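Local coordinates for nadph-flavin oxidoreductase (Vibrio harveyi, PDB 1BKJ), which catalyses the NADPH-dependent reduction of FMN to FMNH2, which it supplies to luciferase for bacterial bioluminescence, and works as a homodimer, at the interface of chains A and B. Numbering follows the deposited sequence. Chains: chain A/B, Nadph-flavin oxidoreductase.

Contact 1: the interface of chains A and B. Residues chain A 36-38; chain B 11, 13, 116, 128, 169.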
loop_
_atom_site.group_PDB
_atom_site.type_symbol
_atom_site.label_atom_id
_atom_site.label_comp_id
_atom_site.label_asym_id
_atom_site.label_seq_id
_atom_site.Cartn_x
_atom_site.Cartn_y
_atom_site.Cartn_z
ATOM N N ALA A 36 11.758 5.539 -4.738
ATOM C CA ALA A 36 12.169 4.387 -5.542
ATOM C C ALA A 36 11.084 3.295 -5.669
ATOM O O ALA A 36 11.277 2.304 -6.386
ATOM C CB ALA A 36 13.472 3.785 -4.977
ATOM N N ALA A 37 9.949 3.480 -4.984
ATOM C CA ALA A 37 8.834 2.520 -5.032
ATOM C C ALA A 37 8.141 2.508 -6.401
ATOM O O ALA A 37 8.167 3.513 -7.114
ATOM C CB ALA A 37 7.814 2.861 -3.959
ATOM N N SER A 38 7.529 1.372 -6.760
ATOM C CA SER A 38 6.771 1.244 -8.013
ATOM C C SER A 38 5.603 2.229 -7.965
ATOM O O SER A 38 5.088 2.529 -6.885
ATOM C CB SER A 38 6.201 -0.170 -8.160
ATOM O OG SER A 38 7.212 -1.127 -8.367
ATOM N N HIS B 11 15.751 -1.001 -7.577
ATOM C CA HIS B 11 14.536 -1.507 -8.207
ATOM C C HIS B 11 14.232 -0.945 -9.604
ATOM O O HIS B 11 14.345 0.262 -9.854
ATOM C CB HIS B 11 13.319 -1.259 -7.281
ATOM C CG HIS B 11 11.987 -1.347 -7.970
ATOM N ND1 HIS B 11 11.374 -2.551 -8.242
ATOM C CD2 HIS B 11 11.207 -0.396 -8.536
ATOM C CE1 HIS B 11 10.287 -2.341 -8.960
ATOM N NE2 HIS B 11 10.164 -1.040 -9.155
ATOM N N SER B 13 11.149 -2.468 -12.706
ATOM C CA SER B 13 10.159 -3.500 -13.025
ATOM C C SER B 13 10.713 -4.443 -14.087
ATOM O O SER B 13 11.286 -3.992 -15.073
ATOM C CB SER B 13 8.860 -2.871 -13.518
ATOM O OG SER B 13 8.143 -2.293 -12.444
ATOM N N LEU B 116 7.797 -8.169 -2.708
ATOM C CA LEU B 116 8.667 -7.782 -3.822
ATOM C C LEU B 116 10.112 -7.510 -3.376
ATOM O O LEU B 116 11.053 -7.967 -4.034
ATOM C CB LEU B 116 8.113 -6.567 -4.586
ATOM C CG LEU B 116 8.843 -6.139 -5.879
ATOM C CD1 LEU B 116 8.912 -7.291 -6.892
ATOM C CD2 LEU B 116 8.199 -4.904 -6.497
ATOM N N TYR B 128 4.342 -5.326 -10.579
ATOM C CA TYR B 128 2.964 -5.329 -10.100
ATOM C C TYR B 128 2.076 -5.339 -11.336
ATOM O O TYR B 128 2.483 -4.843 -12.388
ATOM C CB TYR B 128 2.650 -4.066 -9.335
ATOM C CG TYR B 128 3.180 -3.963 -7.944
ATOM C CD1 TYR B 128 4.470 -3.466 -7.696
ATOM C CD2 TYR B 128 2.375 -4.301 -6.851
ATOM C CE1 TYR B 128 4.945 -3.298 -6.375
ATOM C CE2 TYR B 128 2.838 -4.143 -5.533
ATOM C CZ TYR B 128 4.121 -3.645 -5.310
ATOM O OH TYR B 128 4.576 -3.511 -4.035
ATOM N N ARG B 169 12.334 9.552 -10.724
ATOM C CA ARG B 169 11.047 10.015 -10.241
ATOM C C ARG B 169 11.124 11.503 -10.085
ATOM O O ARG B 169 12.177 12.101 -10.333
ATOM C CB ARG B 169 10.716 9.397 -8.889
ATOM C CG ARG B 169 9.931 8.109 -8.980
ATOM C CD ARG B 169 10.822 6.948 -9.311
ATOM N NE ARG B 169 10.153 5.677 -9.058
ATOM C CZ ARG B 169 10.277 4.595 -9.821
ATOM N NH1 ARG B 169 11.039 4.621 -10.908
ATOM N NH2 ARG B 169 9.694 3.464 -9.463
HETATM O O HOH W 1 6.328 -2.939 -10.461
#
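A:Ser38 reaches across the dimer interface with its hydroxyl and settles between two aromatic side chains of chain B, B:His11 and B:Tyr128. The hydroxyl OG lies 3.1 Å from NE2 of the B:His11 imidazole, but it stands off the NE2-CE1 rim and well out of the ring plane, so any hydrogen bond to NE2 would be poorly directed. With chi1 at -68°, OG of A:Ser38 sits anti to its own carbonyl carbon and points into chain B. The beta-carbon of the same serine comes obliquely onto the CD1-CE1 edge of the B:Tyr128 ring from above its plane, with CB 3.8 Å from CD1. Water 1 makes the clearer link: it stands 2.9 Å from OG of A:Ser38 and 2.8 Å from the hydroxyl OG of B:Ser13, and the backbone N of B:Tyr128 also binds it.

A:Ala36 buries the next stretch of surface. Its carbonyl O comes at the CD2 corner of B:His11 from the same side of the ring as the serine hydroxyl, 3.5 Å from CD2. B:His11 turns its ring toward chain A with CG anti to the backbone N (chi1 162°). At the next residue of chain A, O of A:Ala37 accepts an almost straight 2.8 Å hydrogen bond from NH2 of the B:Arg169 guanidinium. The oxygen lies in the guanidinium plane, yet the donor stands above the carbonyl plane and misses the lone-pair direction.

B:His11, B:Ser13, B:Tyr128 and B:Arg169 belong to chain B's FMN site, and A:Ser38 is among the residues the partner adds to it. The pocket is thus built by both subunits, and the contact probably helps hold the homodimer together.

Contact 2: the interface of chains A and B. Residues chain A 41-43, 86; chain B 212, 216, 220.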
loop_
_atom_site.group_PDB
_atom_site.type_symbol
_atom_site.label_atom_id
_atom_site.label_comp_id
_atom_site.label_asym_id
_atom_site.label_seq_id
_atom_site.Cartn_x
_atom_site.Cartn_y
_atom_site.Cartn_z
ATOM N N SER A 41 1.081 3.189 -13.396
ATOM C CA SER A 41 1.138 3.933 -14.677
ATOM C C SER A 41 2.097 5.136 -14.630
ATOM O O SER A 41 1.968 6.081 -15.425
ATOM C CB SER A 41 -0.268 4.369 -15.152
ATOM O OG SER A 41 -1.172 3.287 -15.223
ATOM N N MET A 42 3.045 5.082 -13.681
ATOM C CA MET A 42 4.035 6.142 -13.428
ATOM C C MET A 42 3.329 7.501 -13.157
ATOM O O MET A 42 3.878 8.576 -13.406
ATOM C CB MET A 42 5.043 6.214 -14.590
ATOM C CG MET A 42 6.356 6.895 -14.295
ATOM S SD MET A 42 7.151 6.377 -12.790
ATOM C CE MET A 42 8.739 7.120 -13.014
ATOM N N LEU A 43 2.114 7.420 -12.601
ATOM C CA LEU A 43 1.279 8.579 -12.307
ATOM C C LEU A 43 1.809 9.442 -11.179
ATOM O O LEU A 43 1.572 10.636 -11.170
ATOM C CB LEU A 43 -0.166 8.148 -12.017
ATOM C CG LEU A 43 -1.039 7.553 -13.140
ATOM C CD1 LEU A 43 -2.262 6.839 -12.574
ATOM C CD2 LEU A 43 -1.451 8.638 -14.111
ATOM N N HIS A 86 -1.563 16.883 -11.122
ATOM C CA HIS A 86 -2.065 16.575 -12.455
ATOM C C HIS A 86 -3.078 17.595 -12.952
ATOM O O HIS A 86 -3.022 18.008 -14.120
ATOM C CB HIS A 86 -2.680 15.180 -12.461
ATOM C CG HIS A 86 -1.796 14.141 -11.846
ATOM N ND1 HIS A 86 -1.734 13.941 -10.480
ATOM C CD2 HIS A 86 -0.924 13.268 -12.397
ATOM C CE1 HIS A 86 -0.862 12.988 -10.221
ATOM N NE2 HIS A 86 -0.355 12.561 -11.369
ATOM N N TRP B 212 6.197 13.002 -20.382
ATOM C CA TRP B 212 5.620 12.313 -19.215
ATOM C C TRP B 212 4.343 13.026 -18.750
ATOM O O TRP B 212 3.320 12.370 -18.568
ATOM C CB TRP B 212 6.629 12.216 -18.032
ATOM C CG TRP B 212 5.997 11.743 -16.681
ATOM C CD1 TRP B 212 5.703 10.452 -16.322
ATOM C CD2 TRP B 212 5.470 12.575 -15.609
ATOM N NE1 TRP B 212 5.013 10.427 -15.126
ATOM C CE2 TRP B 212 4.855 11.708 -14.669
ATOM C CE3 TRP B 212 5.453 13.972 -15.374
ATOM C CZ2 TRP B 212 4.218 12.191 -13.495
ATOM C CZ3 TRP B 212 4.817 14.455 -14.199
ATOM C CH2 TRP B 212 4.209 13.558 -13.277
ATOM N N VAL B 216 0.606 11.193 -18.940
ATOM C CA VAL B 216 -0.164 10.841 -17.739
ATOM C C VAL B 216 -1.440 11.651 -17.564
ATOM O O VAL B 216 -2.470 11.073 -17.232
ATOM C CB VAL B 216 0.682 10.807 -16.411
ATOM C CG1 VAL B 216 1.840 9.817 -16.551
ATOM C CG2 VAL B 216 1.147 12.205 -15.963
ATOM N N LEU B 220 -5.570 10.620 -17.661
ATOM C CA LEU B 220 -6.488 11.063 -16.609
ATOM C C LEU B 220 -7.605 11.983 -17.100
ATOM O O LEU B 220 -8.594 12.198 -16.393
ATOM C CB LEU B 220 -5.721 11.712 -15.456
ATOM C CG LEU B 220 -4.783 10.803 -14.649
ATOM C CD1 LEU B 220 -4.097 11.611 -13.574
ATOM C CD2 LEU B 220 -5.530 9.632 -14.032
#
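The short 3-10 helix 40-42 of chain A, the loop residue just after it and helix 84-89 meet one side of helix 212-220 of chain B. Both subunits belong to the nitroreductase family, and here helix 212-220 packs on the partner subunit. Three residues one helical turn apart, B:Trp212, B:Val216 and B:Leu220, line the face turned to chain A.

At the start of this helix the indole NE1 of B:Trp212 donates a 2.8 Å hydrogen bond to the backbone carbonyl O of A:Met42, itself an FMN-pocket residue. The oxygen lies in the plane of the indole, while the donor is tilted 24° from the carbonyl plane. CG of B:Trp212 is anti to its backbone N (chi1 169°), which carries the N-H edge across to chain A. The A:Met42 side chain runs at about a right angle to the indole, its CG 3.9 Å from NE1. B:Val216 backs the tryptophan within its own chain, with CG2 over one indole face near the rim.

A:Leu43 and B:Val216 bury the greatest areas here. Their side chains slide past each other in opposite directions, with CD2 of A:Leu43 3.8 Å from CB of B:Val216. The same leucine methyl reaches CG of B:Leu220 at 4.0 Å, so it bridges two successive turns of the helix.

B:Leu220 also lays its CD1 methyl over one face of the A:His86 imidazole, out at the CG-CD2 rim, 3.8 Å from CD2. Within chain A, NE2 of A:His86 donates a 2.7 Å hydrogen bond to O of A:Leu43, with the oxygen close to the ring plane, which probably helps fix the ring's rotation beneath the methyl.

The C-alpha centres of contact 1 and contact 2 are about 15 Å apart, and one short stretch of chain A, residues 36-43, feeds both. Its first part lies against the FMN-site residues of chain B in contact 1; its later part meets helix 212-220 of the same chain in contact 2. Contact 1 is largely polar and includes a water, whereas contact 2 is mostly apolar packing. Between them lies Ser39, which binds FMN, so the two contacts flank the stretch that chain A lends to the cofactor site and probably hold it in place. Two-fold symmetry repeats both with the chains exchanged, in keeping with a homodimer.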